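PDB 1ZBM: hypothetical protein AF1704 from Archaeoglobus fulgidus, which probably catalyses the conversion of cyclic dehypoxanthine futalosine into 1,4-dihydroxy-6-naphthoate, a step in menaquinone (vitamin K2) biosynthesis. Local coordinates for residues 49-54 against 62-67; 90-95 against 166-171; 113-118 against 147-152; 119-124 against 265-270. All blocks are in the same frame, centred on the assembly; numbering follows the deposited sequence.

Contact 1. Residues 49-54 against 62-67; sequences TLNRKA and TAISAH
L50, N51 and A54 of helix 47-53 lean on T62 to S65 of strand 61-65, a buried helix-on-strand contact with an amide pair at one end and methyls, a hydroxyl and a water at the other. Here the helix runs almost square to the strand, 99° apart. In N51 a chi1 of -74° sets CG beside the backbone N, and the amide beyond lies against the end of the strand. N51 ND2 gives S65 OG a nearly straight bond of 3.0 Å close to the amide plane. E48 takes a second bond from ND2. N51 OD1 faces S65 N at 2.9 Å, but this oxygen is modelled too near I64, so its place is doubtful. Strand 61-65 is the middle one of a mixed five-stranded sheet, in a protein of the periplasmic-binding-protein clan, and runs into helix 66-69 with S65 at the N-cap. The S65 side chain comes within about 4 Å of that of T114, a predicted substrate-binding residue. An alanine at N51 would probably leave the S65 hydroxyl without its amide mate and freer to turn. L50 and T62 slide past each other in opposite directions, L50 CD1 3.5 Å from T62 OG1. T62 OG1 donates to A63 O on an in-plane lone pair (2.8 Å) and accepts from a water that also donates to L50 O. A54 CB meets I64 CD1 at 3.9 Å.

Contact 2. Residues 90-95 against 166-171; sequences GPVVVA and VLDLWD
V166 lies across V93 and A95 from the edge strand 164-168. V166 CB is 4.1 Å from V93 O. From there V166 CG1, anti to the carbonyl carbon (chi1 -64°), reaches A95 CB at 3.7 Å, while V166 CG2 lies 3.2 Å from V93 O and 3.7 Å from V93 CG1. An alanine here would probably open a gap beside V93 and A95, because both methyls that fill it would be gone. The next residue sets L167 CB 3.9 Å from V93 CB. V166 and L167 thus both face V93, a classic beta bulge between antiparallel strands of the mixed sheet that holds strands 92-95, 147-150 and 164-168. V93 O takes a sound bond from V166 N (3.0 Å) and a weak one from L167 N, and V93 N answers with a bond of 3.0 Å to L167 O. V92 and D168 follow as a non-hydrogen-bonded pair. There the strand ends: D168 is the N-cap of helix 169-174, its OD1 met by D171 N from above the carboxylate plane. A water links the helix start to the loop before strand 92-95, donating to P91 O and accepting from W170 N. L169 crosses P91 at about a right angle, and L169 CD1 presses on P91 CG at 3.4 Å, tighter than usual carbon contact. The other neighbours of P91 include A115, a predicted substrate-binding residue.

Contact 3. Residues 113-118 against 147-152; sequences TTANLL and AGLLIH
T113 OG1 has two partners: it accepts N116 N at 3.1 Å, capping the first turn of helix 114-122, and it also bonds to G110 O, while the methyl of the same side chain, T113 CG2, faces I151 CD1 at 4.2 Å. N116 sends its own ND2 back to G110 O, so one carbonyl of the preceding loop ties down both residues, T113 as the N-cap and N116 in the first turn. The touching itself is mostly carbon on carbon. A115 CB points at the strand and meets two side chains, with I151 CG2 only 3.3 Å away, a tight approach, and L149 CD2 at 3.8 Å. The same L149 CD2 lies 3.5 Å from A115 O. L149 CG is anti to the backbone N (chi1 -175°), 4.1 Å from A115 CB. Strand 147-150 is the middle strand of the mixed sheet that also holds strands 92-95 and 105-108, and helix 114-122 covers it in a protein of the periplasmic-binding-protein clan, where ligands are typically held in a cleft between two lobes. That fits the prediction that T114 and A115 bind substrate and that H152, just past the strand, is the proton acceptor. In I151, CG1 stands between the backbone N and the carbonyl carbon (chi1 72°), the crowded position, leaving CG2 for A115. I151 CG1 lies over one face of the H152 ring, toward its rim and 3.4 Å above its plane. F133 meets the H152 ring edge-to-face.

Contact 4. Residues 119-124 against 265-270; sequences LKLAVE and EAKGLI
L269 lies over K120 and L121, with L269 CD2 touching L121 CD2 at 3.6 Å and facing K120 CB at 4.0 Å. It belongs to the loop that follows helix 251-265, which ends in a Schellman motif: a type I turn runs from E265 to G268, G268 N bonds to E265 O at 2.8 Å, with L269 N bonded to A264 O, and G268, with its positive phi of 63°, is the C-prime residue. The reversal brings L269 round to face the last turns of helix 114-122. Here the two leucines cross obliquely, and chi1 of -75° sets L121 CG beside its backbone N, 3.8 Å from L269 CD2. L117, one turn earlier on the same helix, also touches L269, and W172 packs on L121. K120 behaves differently. It slides past L269 in the opposite direction, and its chain bends at chi3, which places K120 CE 4.0 Å from L269 CG. The lysine thus lends its aliphatic part to the contact. K267 CG approaches the same L121 CD2, at 4.3 Å. The K267 chain is bent at chi2 and chi3 on its way to E124, which comes just after helix 114-122 has ended. Both residues are exposed, so the salt bridge they form joins the loop after helix 251-265 to the helix end at the solvent-facing border of the patch. The two side chains cross at about a right angle, and K267 NZ meets E124 OE1 at 3.1 Å from above the carboxylate plane, 70° out of it.

Overall arrangement
Contacts 1, 2 and 3 are buried, whereas contact 4 lies at the surface, its centre about 19 Å from that of the chain. Contacts 3 and 4 share helix 114-122: its start meets the core strand by tight carbon packing, its end meets the loop after helix 251-265 through leucines and an exposed ion pair. Contacts 2 and 3 both reach one sheet, strand 92-95 lying between 147-150 and 164-168, but contact 2 combines strand pairing with side-chain packing, while contact 3 has packing alone. Contact 1 belongs to the other sheet and relies on an asparagine amide; H67 joins it to contact 3 through T113 and T114.

Contact 1. Residues 49-54 against 62-67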
loop_
_atom_site.group_PDB
_atom_site.type_symbol
_atom_site.label_atom_id
_atom_site.label_comp_id
_atom_site.label_asym_id
_atom_site.label_seq_id
_atom_site.Cartn_x
_atom_site.Cartn_y
_atom_site.Cartn_z
ATOM N N THR A 49 -10.014 1.847 4.624
ATOM C CA THR A 49 -10.590 2.457 5.828
ATOM C C THR A 49 -9.716 3.636 6.281
ATOM O O THR A 49 -10.229 4.680 6.703
ATOM C CB THR A 49 -10.692 1.433 6.984
ATOM O OG1 THR A 49 -11.579 0.371 6.608
ATOM C CG2 THR A 49 -11.218 2.099 8.263
ATOM N N LEU A 50 -8.397 3.467 6.184
ATOM C CA LEU A 50 -7.461 4.523 6.569
ATOM C C LEU A 50 -7.457 5.676 5.553
ATOM O O LEU A 50 -7.291 6.837 5.924
ATOM C CB LEU A 50 -6.033 3.964 6.734
ATOM C CG LEU A 50 -5.803 2.831 7.742
ATOM C CD1 LEU A 50 -4.299 2.603 7.958
ATOM C CD2 LEU A 50 -6.463 3.194 9.064
ATOM N N ASN A 51 -7.633 5.361 4.275
ATOM C CA ASN A 51 -7.658 6.404 3.254
ATOM C C ASN A 51 -8.851 7.309 3.510
ATOM O O ASN A 51 -8.754 8.513 3.348
ATOM C CB ASN A 51 -7.775 5.816 1.847
ATOM C CG ASN A 51 -6.490 5.178 1.371
ATOM O OD1 ASN A 51 -5.402 5.554 1.809
ATOM N ND2 ASN A 51 -6.603 4.223 0.451
ATOM N N ARG A 52 -9.975 6.723 3.908
ATOM C CA ARG A 52 -11.170 7.500 4.180
ATOM C C ARG A 52 -11.096 8.248 5.506
ATOM O O ARG A 52 -11.384 9.438 5.559
ATOM C CB ARG A 52 -12.402 6.589 4.127
ATOM C CG ARG A 52 -12.784 6.178 2.703
ATOM C CD ARG A 52 -13.951 5.204 2.667
ATOM N NE ARG A 52 -14.458 5.009 1.295
ATOM C CZ ARG A 52 -15.236 5.879 0.647
ATOM N NH1 ARG A 52 -15.604 7.007 1.238
ATOM N NH2 ARG A 52 -15.644 5.623 -0.587
ATOM N N LYS A 53 -10.695 7.569 6.576
ATOM C CA LYS A 53 -10.597 8.223 7.880
ATOM C C LYS A 53 -9.563 9.344 7.867
ATOM O O LYS A 53 -9.591 10.231 8.716
ATOM C CB LYS A 53 -10.227 7.216 8.965
ATOM C CG LYS A 53 -11.344 6.272 9.339
ATOM C CD LYS A 53 -10.975 5.544 10.606
ATOM C CE LYS A 53 -12.191 4.930 11.267
ATOM N NZ LYS A 53 -11.802 4.312 12.571
ATOM N N ALA A 54 -8.659 9.300 6.893
ATOM C CA ALA A 54 -7.613 10.310 6.763
ATOM C C ALA A 54 -8.183 11.669 6.361
ATOM O O ALA A 54 -7.503 12.695 6.461
ATOM C CB ALA A 54 -6.570 9.852 5.739
ATOM N N THR A 62 -0.527 7.666 9.853
ATOM C CA THR A 62 -1.317 6.611 9.239
ATOM C C THR A 62 -0.800 6.176 7.880
ATOM O O THR A 62 -0.288 6.996 7.122
ATOM C CB THR A 62 -2.792 7.051 9.059
ATOM O OG1 THR A 62 -3.522 6.021 8.379
ATOM C CG2 THR A 62 -2.872 8.323 8.237
ATOM N N ALA A 63 -0.911 4.886 7.570
ATOM C CA ALA A 63 -0.493 4.413 6.253
ATOM C C ALA A 63 -1.575 4.991 5.347
ATOM O O ALA A 63 -2.652 5.348 5.824
ATOM C CB ALA A 63 -0.515 2.887 6.192
ATOM N N ILE A 64 -1.300 5.089 4.055
ATOM C CA ILE A 64 -2.283 5.641 3.130
ATOM C C ILE A 64 -1.800 5.539 1.691
ATOM O O ILE A 64 -0.634 5.797 1.400
ATOM C CB ILE A 64 -2.568 7.124 3.440
ATOM C CG1 ILE A 64 -3.707 7.632 2.558
ATOM C CG2 ILE A 64 -1.330 7.962 3.163
ATOM C CD1 ILE A 64 -4.087 9.063 2.830
ATOM N N SER A 65 -2.712 5.178 0.794
ATOM C CA SER A 65 -2.410 5.039 -0.627
ATOM C C SER A 65 -1.879 6.343 -1.212
ATOM O O SER A 65 -2.316 7.420 -0.814
ATOM C CB SER A 65 -3.677 4.627 -1.383
ATOM O OG SER A 65 -4.142 3.363 -0.954
ATOM N N ALA A 66 -0.942 6.260 -2.153
ATOM C CA ALA A 66 -0.420 7.489 -2.750
ATOM C C ALA A 66 -1.595 8.271 -3.349
ATOM O O ALA A 66 -1.677 9.489 -3.202
ATOM C CB ALA A 66 0.618 7.173 -3.833
ATOM N N HIS A 67 -2.499 7.565 -4.020
ATOM C CA HIS A 67 -3.679 8.182 -4.617
ATOM C C HIS A 67 -4.383 9.084 -3.591
ATOM O O HIS A 67 -4.486 10.297 -3.774
ATOM C CB HIS A 67 -4.637 7.086 -5.084
ATOM C CG HIS A 67 -5.922 7.598 -5.661
ATOM N ND1 HIS A 67 -6.980 6.766 -5.961
ATOM C CD2 HIS A 67 -6.320 8.847 -6.003
ATOM C CE1 HIS A 67 -7.974 7.480 -6.462
ATOM N NE2 HIS A 67 -7.600 8.747 -6.497
HETATM O O HOH W 1 -6.048 7.298 8.643
#

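Contact 2. Residues 90-95 against 166-171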
loop_
_atom_site.group_PDB
_atom_site.type_symbol
_atom_site.label_atom_id
_atom_site.label_comp_id
_atom_site.label_asym_id
_atom_site.label_seq_id
_atom_site.Cartn_x
_atom_site.Cartn_y
_atom_site.Cartn_z
ATOM N N GLY A 90 3.763 -5.051 -9.231
ATOM C CA GLY A 90 2.762 -4.236 -8.561
ATOM C C GLY A 90 1.358 -4.813 -8.697
ATOM O O GLY A 90 1.218 -6.005 -8.977
ATOM N N PRO A 91 0.297 -4.007 -8.501
ATOM C CA PRO A 91 -1.071 -4.524 -8.624
ATOM C C PRO A 91 -1.411 -5.007 -10.024
ATOM O O PRO A 91 -0.779 -4.615 -11.004
ATOM C CB PRO A 91 -1.933 -3.339 -8.192
ATOM C CG PRO A 91 -1.086 -2.152 -8.554
ATOM C CD PRO A 91 0.278 -2.595 -8.084
ATOM N N VAL A 92 -2.409 -5.868 -10.120
ATOM C CA VAL A 92 -2.804 -6.378 -11.417
ATOM C C VAL A 92 -4.295 -6.633 -11.450
ATOM O O VAL A 92 -4.961 -6.632 -10.420
ATOM C CB VAL A 92 -2.074 -7.697 -11.730
ATOM C CG1 VAL A 92 -0.569 -7.458 -11.863
ATOM C CG2 VAL A 92 -2.349 -8.707 -10.625
ATOM N N VAL A 93 -4.817 -6.828 -12.651
ATOM C CA VAL A 93 -6.218 -7.138 -12.817
ATOM C C VAL A 93 -6.186 -8.569 -13.355
ATOM O O VAL A 93 -5.438 -8.874 -14.284
ATOM C CB VAL A 93 -6.885 -6.168 -13.809
ATOM C CG1 VAL A 93 -8.305 -6.616 -14.112
ATOM C CG2 VAL A 93 -6.896 -4.764 -13.213
ATOM N N VAL A 94 -6.960 -9.453 -12.739
ATOM C CA VAL A 94 -6.987 -10.848 -13.143
ATOM C C VAL A 94 -8.375 -11.275 -13.602
ATOM O O VAL A 94 -9.377 -10.664 -13.217
ATOM C CB VAL A 94 -6.575 -11.764 -11.977
ATOM C CG1 VAL A 94 -7.663 -11.753 -10.901
ATOM C CG2 VAL A 94 -6.351 -13.164 -12.479
ATOM N N ALA A 95 -8.428 -12.337 -14.408
ATOM C CA ALA A 95 -9.697 -12.859 -14.928
ATOM C C ALA A 95 -9.606 -14.357 -15.221
ATOM O O ALA A 95 -8.517 -14.913 -15.278
ATOM C CB ALA A 95 -10.097 -12.100 -16.190
ATOM N N VAL A 166 -4.637 -10.121 -16.867
ATOM C CA VAL A 166 -5.138 -9.553 -18.115
ATOM C C VAL A 166 -4.637 -8.121 -18.254
ATOM O O VAL A 166 -4.671 -7.548 -19.339
ATOM C CB VAL A 166 -6.679 -9.556 -18.157
ATOM C CG1 VAL A 166 -7.197 -10.984 -18.150
ATOM C CG2 VAL A 166 -7.240 -8.790 -16.967
ATOM N N LEU A 167 -4.192 -7.538 -17.142
ATOM C CA LEU A 167 -3.637 -6.178 -17.140
ATOM C C LEU A 167 -2.586 -6.122 -16.045
ATOM O O LEU A 167 -2.894 -6.285 -14.859
ATOM C CB LEU A 167 -4.726 -5.123 -16.862
ATOM C CG LEU A 167 -4.413 -3.630 -17.092
ATOM C CD1 LEU A 167 -5.563 -2.762 -16.568
ATOM C CD2 LEU A 167 -3.128 -3.231 -16.398
ATOM N N ASP A 168 -1.340 -5.905 -16.443
ATOM C CA ASP A 168 -0.252 -5.805 -15.470
ATOM C C ASP A 168 -0.010 -4.305 -15.294
ATOM O O ASP A 168 0.617 -3.674 -16.135
ATOM C CB ASP A 168 1.012 -6.505 -15.998
ATOM C CG ASP A 168 2.104 -6.602 -14.957
ATOM O OD1 ASP A 168 2.499 -5.544 -14.399
ATOM O OD2 ASP A 168 2.567 -7.739 -14.683
ATOM N N LEU A 169 -0.532 -3.751 -14.206
ATOM C CA LEU A 169 -0.416 -2.333 -13.927
ATOM C C LEU A 169 1.014 -1.812 -13.952
ATOM O O LEU A 169 1.246 -0.645 -14.280
ATOM C CB LEU A 169 -1.093 -1.998 -12.595
ATOM C CG LEU A 169 -2.612 -2.140 -12.642
ATOM C CD1 LEU A 169 -3.196 -2.026 -11.251
ATOM C CD2 LEU A 169 -3.194 -1.072 -13.556
ATOM N N TRP A 170 1.982 -2.654 -13.616
ATOM C CA TRP A 170 3.354 -2.191 -13.670
ATOM C C TRP A 170 3.801 -2.040 -15.117
ATOM O O TRP A 170 4.498 -1.085 -15.445
ATOM C CB TRP A 170 4.322 -3.129 -12.944
ATOM C CG TRP A 170 5.743 -2.877 -13.373
ATOM C CD1 TRP A 170 6.430 -3.546 -14.343
ATOM C CD2 TRP A 170 6.605 -1.820 -12.927
ATOM N NE1 TRP A 170 7.658 -2.971 -14.535
ATOM C CE2 TRP A 170 7.794 -1.906 -13.680
ATOM C CE3 TRP A 170 6.482 -0.800 -11.970
ATOM C CZ2 TRP A 170 8.868 -1.016 -13.503
ATOM C CZ3 TRP A 170 7.552 0.087 -11.795
ATOM C CH2 TRP A 170 8.723 -0.029 -12.561
ATOM N N ASP A 171 3.419 -2.967 -15.991
ATOM C CA ASP A 171 3.835 -2.828 -17.383
ATOM C C ASP A 171 3.230 -1.563 -17.951
ATOM O O ASP A 171 3.859 -0.852 -18.740
ATOM C CB ASP A 171 3.388 -4.009 -18.236
ATOM C CG ASP A 171 4.030 -5.291 -17.814
ATOM O OD1 ASP A 171 5.225 -5.262 -17.440
ATOM O OD2 ASP A 171 3.342 -6.334 -17.864
HETATM O O HOH W 2 1.863 -5.216 -12.003
#

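Contact 3. Residues 113-118 against 147-152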
loop_
_atom_site.group_PDB
_atom_site.type_symbol
_atom_site.label_atom_id
_atom_site.label_comp_id
_atom_site.label_asym_id
_atom_site.label_seq_id
_atom_site.Cartn_x
_atom_site.Cartn_y
_atom_site.Cartn_z
ATOM N N THR A 113 -7.535 3.781 -3.590
ATOM C CA THR A 113 -6.239 3.128 -3.642
ATOM C C THR A 113 -5.495 3.548 -4.886
ATOM O O THR A 113 -6.092 3.932 -5.894
ATOM C CB THR A 113 -6.362 1.629 -3.697
ATOM O OG1 THR A 113 -6.894 1.252 -4.973
ATOM C CG2 THR A 113 -7.277 1.149 -2.593
ATOM N N THR A 114 -4.176 3.471 -4.807
ATOM C CA THR A 114 -3.334 3.823 -5.932
ATOM C C THR A 114 -3.632 2.898 -7.113
ATOM O O THR A 114 -3.626 3.326 -8.270
ATOM C CB THR A 114 -1.865 3.719 -5.529
ATOM O OG1 THR A 114 -1.602 4.686 -4.506
ATOM C CG2 THR A 114 -0.960 3.993 -6.719
ATOM N N ALA A 115 -3.915 1.636 -6.815
ATOM C CA ALA A 115 -4.219 0.666 -7.857
ATOM C C ALA A 115 -5.471 1.066 -8.633
ATOM O O ALA A 115 -5.595 0.766 -9.822
ATOM C CB ALA A 115 -4.405 -0.725 -7.253
ATOM N N ASN A 116 -6.412 1.729 -7.969
ATOM C CA ASN A 116 -7.615 2.139 -8.672
ATOM C C ASN A 116 -7.291 3.284 -9.612
ATOM O O ASN A 116 -7.705 3.284 -10.774
ATOM C CB ASN A 116 -8.705 2.563 -7.701
ATOM C CG ASN A 116 -10.026 1.908 -8.024
ATOM O OD1 ASN A 116 -10.495 1.961 -9.173
ATOM N ND2 ASN A 116 -10.633 1.276 -7.025
ATOM N N LEU A 117 -6.544 4.258 -9.107
ATOM C CA LEU A 117 -6.147 5.402 -9.912
ATOM C C LEU A 117 -5.471 4.888 -11.188
ATOM O O LEU A 117 -5.793 5.334 -12.292
ATOM C CB LEU A 117 -5.190 6.296 -9.117
ATOM C CG LEU A 117 -4.616 7.518 -9.850
ATOM C CD1 LEU A 117 -5.749 8.401 -10.367
ATOM C CD2 LEU A 117 -3.721 8.314 -8.896
ATOM N N LEU A 118 -4.545 3.940 -11.032
ATOM C CA LEU A 118 -3.845 3.353 -12.179
ATOM C C LEU A 118 -4.820 2.710 -13.178
ATOM O O LEU A 118 -4.714 2.925 -14.389
ATOM C CB LEU A 118 -2.824 2.305 -11.712
ATOM C CG LEU A 118 -1.557 2.817 -11.031
ATOM C CD1 LEU A 118 -0.811 1.675 -10.334
ATOM C CD2 LEU A 118 -0.683 3.483 -12.053
ATOM N N ALA A 147 -13.699 -9.142 -13.942
ATOM C CA ALA A 147 -12.320 -9.109 -13.480
ATOM C C ALA A 147 -12.185 -8.499 -12.097
ATOM O O ALA A 147 -13.121 -7.889 -11.589
ATOM C CB ALA A 147 -11.462 -8.342 -14.474
ATOM N N GLY A 148 -11.010 -8.680 -11.497
ATOM C CA GLY A 148 -10.753 -8.153 -10.171
ATOM C C GLY A 148 -9.380 -7.524 -10.045
ATOM O O GLY A 148 -8.409 -8.007 -10.629
ATOM N N LEU A 149 -9.313 -6.433 -9.290
ATOM C CA LEU A 149 -8.065 -5.721 -9.055
ATOM C C LEU A 149 -7.494 -6.222 -7.729
ATOM O O LEU A 149 -8.165 -6.174 -6.702
ATOM C CB LEU A 149 -8.336 -4.217 -8.984
ATOM C CG LEU A 149 -7.134 -3.278 -8.867
ATOM C CD1 LEU A 149 -6.192 -3.464 -10.066
ATOM C CD2 LEU A 149 -7.648 -1.854 -8.817
ATOM N N LEU A 150 -6.256 -6.702 -7.761
ATOM C CA LEU A 150 -5.591 -7.241 -6.579
ATOM C C LEU A 150 -4.442 -6.352 -6.143
ATOM O O LEU A 150 -3.451 -6.223 -6.862
ATOM C CB LEU A 150 -5.031 -8.626 -6.897
ATOM C CG LEU A 150 -5.997 -9.578 -7.580
ATOM C CD1 LEU A 150 -5.276 -10.824 -8.060
ATOM C CD2 LEU A 150 -7.111 -9.930 -6.595
ATOM N N ILE A 151 -4.559 -5.766 -4.957
ATOM C CA ILE A 151 -3.508 -4.896 -4.454
ATOM C C ILE A 151 -2.657 -5.537 -3.366
ATOM O O ILE A 151 -1.610 -5.003 -2.990
ATOM C CB ILE A 151 -4.094 -3.571 -3.907
ATOM C CG1 ILE A 151 -4.826 -3.821 -2.584
ATOM C CG2 ILE A 151 -5.066 -2.993 -4.918
ATOM C CD1 ILE A 151 -5.377 -2.560 -1.947
ATOM N N HIS A 152 -3.100 -6.680 -2.856
ATOM C CA HIS A 152 -2.347 -7.361 -1.804
ATOM C C HIS A 152 -1.632 -8.599 -2.338
ATOM O O HIS A 152 -1.217 -8.615 -3.492
ATOM C CB HIS A 152 -3.271 -7.716 -0.641
ATOM C CG HIS A 152 -3.867 -6.517 0.033
ATOM N ND1 HIS A 152 -3.107 -5.598 0.726
ATOM C CD2 HIS A 152 -5.141 -6.060 0.077
ATOM C CE1 HIS A 152 -3.888 -4.626 1.166
ATOM N NE2 HIS A 152 -5.128 -4.882 0.786
#

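Contact 4. Residues 119-124 against 265-270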
loop_
_atom_site.group_PDB
_atom_site.type_symbol
_atom_site.label_atom_id
_atom_site.label_comp_id
_atom_site.label_asym_id
_atom_site.label_seq_id
_atom_site.Cartn_x
_atom_site.Cartn_y
_atom_site.Cartn_z
ATOM N N LEU A 119 -5.756 1.918 -12.668
ATOM C CA LEU A 119 -6.736 1.267 -13.520
ATOM C C LEU A 119 -7.522 2.325 -14.292
ATOM O O LEU A 119 -7.675 2.230 -15.508
ATOM C CB LEU A 119 -7.687 0.406 -12.678
ATOM C CG LEU A 119 -8.818 -0.349 -13.407
ATOM C CD1 LEU A 119 -8.222 -1.316 -14.414
ATOM C CD2 LEU A 119 -9.683 -1.107 -12.397
ATOM N N LYS A 120 -8.007 3.340 -13.581
ATOM C CA LYS A 120 -8.766 4.424 -14.191
ATOM C C LYS A 120 -7.957 5.178 -15.247
ATOM O O LYS A 120 -8.527 5.871 -16.082
ATOM C CB LYS A 120 -9.256 5.385 -13.101
ATOM C CG LYS A 120 -10.300 4.760 -12.158
ATOM C CD LYS A 120 -10.297 5.408 -10.784
ATOM C CE LYS A 120 -10.674 6.871 -10.855
ATOM N NZ LYS A 120 -10.368 7.562 -9.566
ATOM N N LEU A 121 -6.633 5.046 -15.209
ATOM C CA LEU A 121 -5.765 5.698 -16.189
ATOM C C LEU A 121 -5.482 4.782 -17.371
ATOM O O LEU A 121 -5.270 5.246 -18.480
ATOM C CB LEU A 121 -4.430 6.085 -15.552
ATOM C CG LEU A 121 -4.401 7.284 -14.605
ATOM C CD1 LEU A 121 -3.082 7.283 -13.874
ATOM C CD2 LEU A 121 -4.586 8.580 -15.392
ATOM N N ALA A 122 -5.464 3.478 -17.131
ATOM C CA ALA A 122 -5.180 2.523 -18.198
ATOM C C ALA A 122 -6.434 2.169 -18.999
ATOM O O ALA A 122 -6.349 1.930 -20.198
ATOM C CB ALA A 122 -4.552 1.260 -17.607
ATOM N N VAL A 123 -7.584 2.125 -18.325
ATOM C CA VAL A 123 -8.872 1.801 -18.947
ATOM C C VAL A 123 -9.814 2.946 -18.585
ATOM O O VAL A 123 -10.308 3.016 -17.460
ATOM C CB VAL A 123 -9.441 0.475 -18.387
ATOM C CG1 VAL A 123 -10.574 -0.038 -19.269
ATOM C CG2 VAL A 123 -8.335 -0.562 -18.282
ATOM N N GLU A 124 -10.052 3.851 -19.534
ATOM C CA GLU A 124 -10.899 5.011 -19.281
ATOM C C GLU A 124 -12.387 4.794 -19.458
ATOM O O GLU A 124 -13.145 5.750 -19.615
ATOM C CB GLU A 124 -10.441 6.182 -20.148
ATOM C CG GLU A 124 -10.025 5.787 -21.541
ATOM C CD GLU A 124 -9.271 6.896 -22.223
ATOM O OE1 GLU A 124 -8.283 7.383 -21.624
ATOM O OE2 GLU A 124 -9.658 7.282 -23.349
ATOM N N GLU A 265 -4.248 14.580 -12.511
ATOM C CA GLU A 265 -4.824 15.902 -12.659
ATOM C C GLU A 265 -5.279 16.082 -14.115
ATOM O O GLU A 265 -6.426 16.470 -14.376
ATOM C CB GLU A 265 -3.781 16.964 -12.279
ATOM C CG GLU A 265 -4.345 18.221 -11.610
ATOM C CD GLU A 265 -4.082 18.272 -10.098
ATOM O OE1 GLU A 265 -4.474 17.321 -9.382
ATOM O OE2 GLU A 265 -3.486 19.268 -9.616
ATOM N N ALA A 266 -4.388 15.760 -15.055
ATOM C CA ALA A 266 -4.644 15.887 -16.503
ATOM C C ALA A 266 -5.872 15.142 -17.012
ATOM O O ALA A 266 -6.344 15.401 -18.122
ATOM C CB ALA A 266 -3.412 15.431 -17.299
ATOM N N LYS A 267 -6.377 14.207 -16.218
ATOM C CA LYS A 267 -7.561 13.467 -16.621
ATOM C C LYS A 267 -8.716 13.731 -15.682
ATOM O O LYS A 267 -9.762 13.103 -15.797
ATOM C CB LYS A 267 -7.275 11.963 -16.687
ATOM C CG LYS A 267 -6.469 11.548 -17.916
ATOM C CD LYS A 267 -7.184 10.466 -18.729
ATOM C CE LYS A 267 -8.503 10.982 -19.314
ATOM N NZ LYS A 267 -9.205 9.949 -20.138
ATOM N N GLY A 268 -8.531 14.663 -14.754
ATOM C CA GLY A 268 -9.590 14.971 -13.812
ATOM C C GLY A 268 -9.966 13.817 -12.903
ATOM O O GLY A 268 -11.142 13.622 -12.580
ATOM N N LEU A 269 -8.982 13.031 -12.484
ATOM C CA LEU A 269 -9.283 11.913 -11.594
ATOM C C LEU A 269 -9.249 12.328 -10.129
ATOM O O LEU A 269 -9.878 11.690 -9.289
ATOM C CB LEU A 269 -8.314 10.757 -11.846
ATOM C CG LEU A 269 -8.763 9.762 -12.912
ATOM C CD1 LEU A 269 -9.442 10.477 -14.058
ATOM C CD2 LEU A 269 -7.552 8.975 -13.401
ATOM N N ILE A 270 -8.531 13.414 -9.844
ATOM C CA ILE A 270 -8.399 13.927 -8.487
ATOM C C ILE A 270 -9.514 14.917 -8.134
ATOM O O ILE A 270 -10.451 15.084 -8.954
ATOM C CB ILE A 270 -7.018 14.617 -8.282
ATOM C CG1 ILE A 270 -7.058 16.052 -8.805
ATOM C CG2 ILE A 270 -5.935 13.865 -9.011
ATOM C CD1 ILE A 270 -7.149 17.106 -7.703
#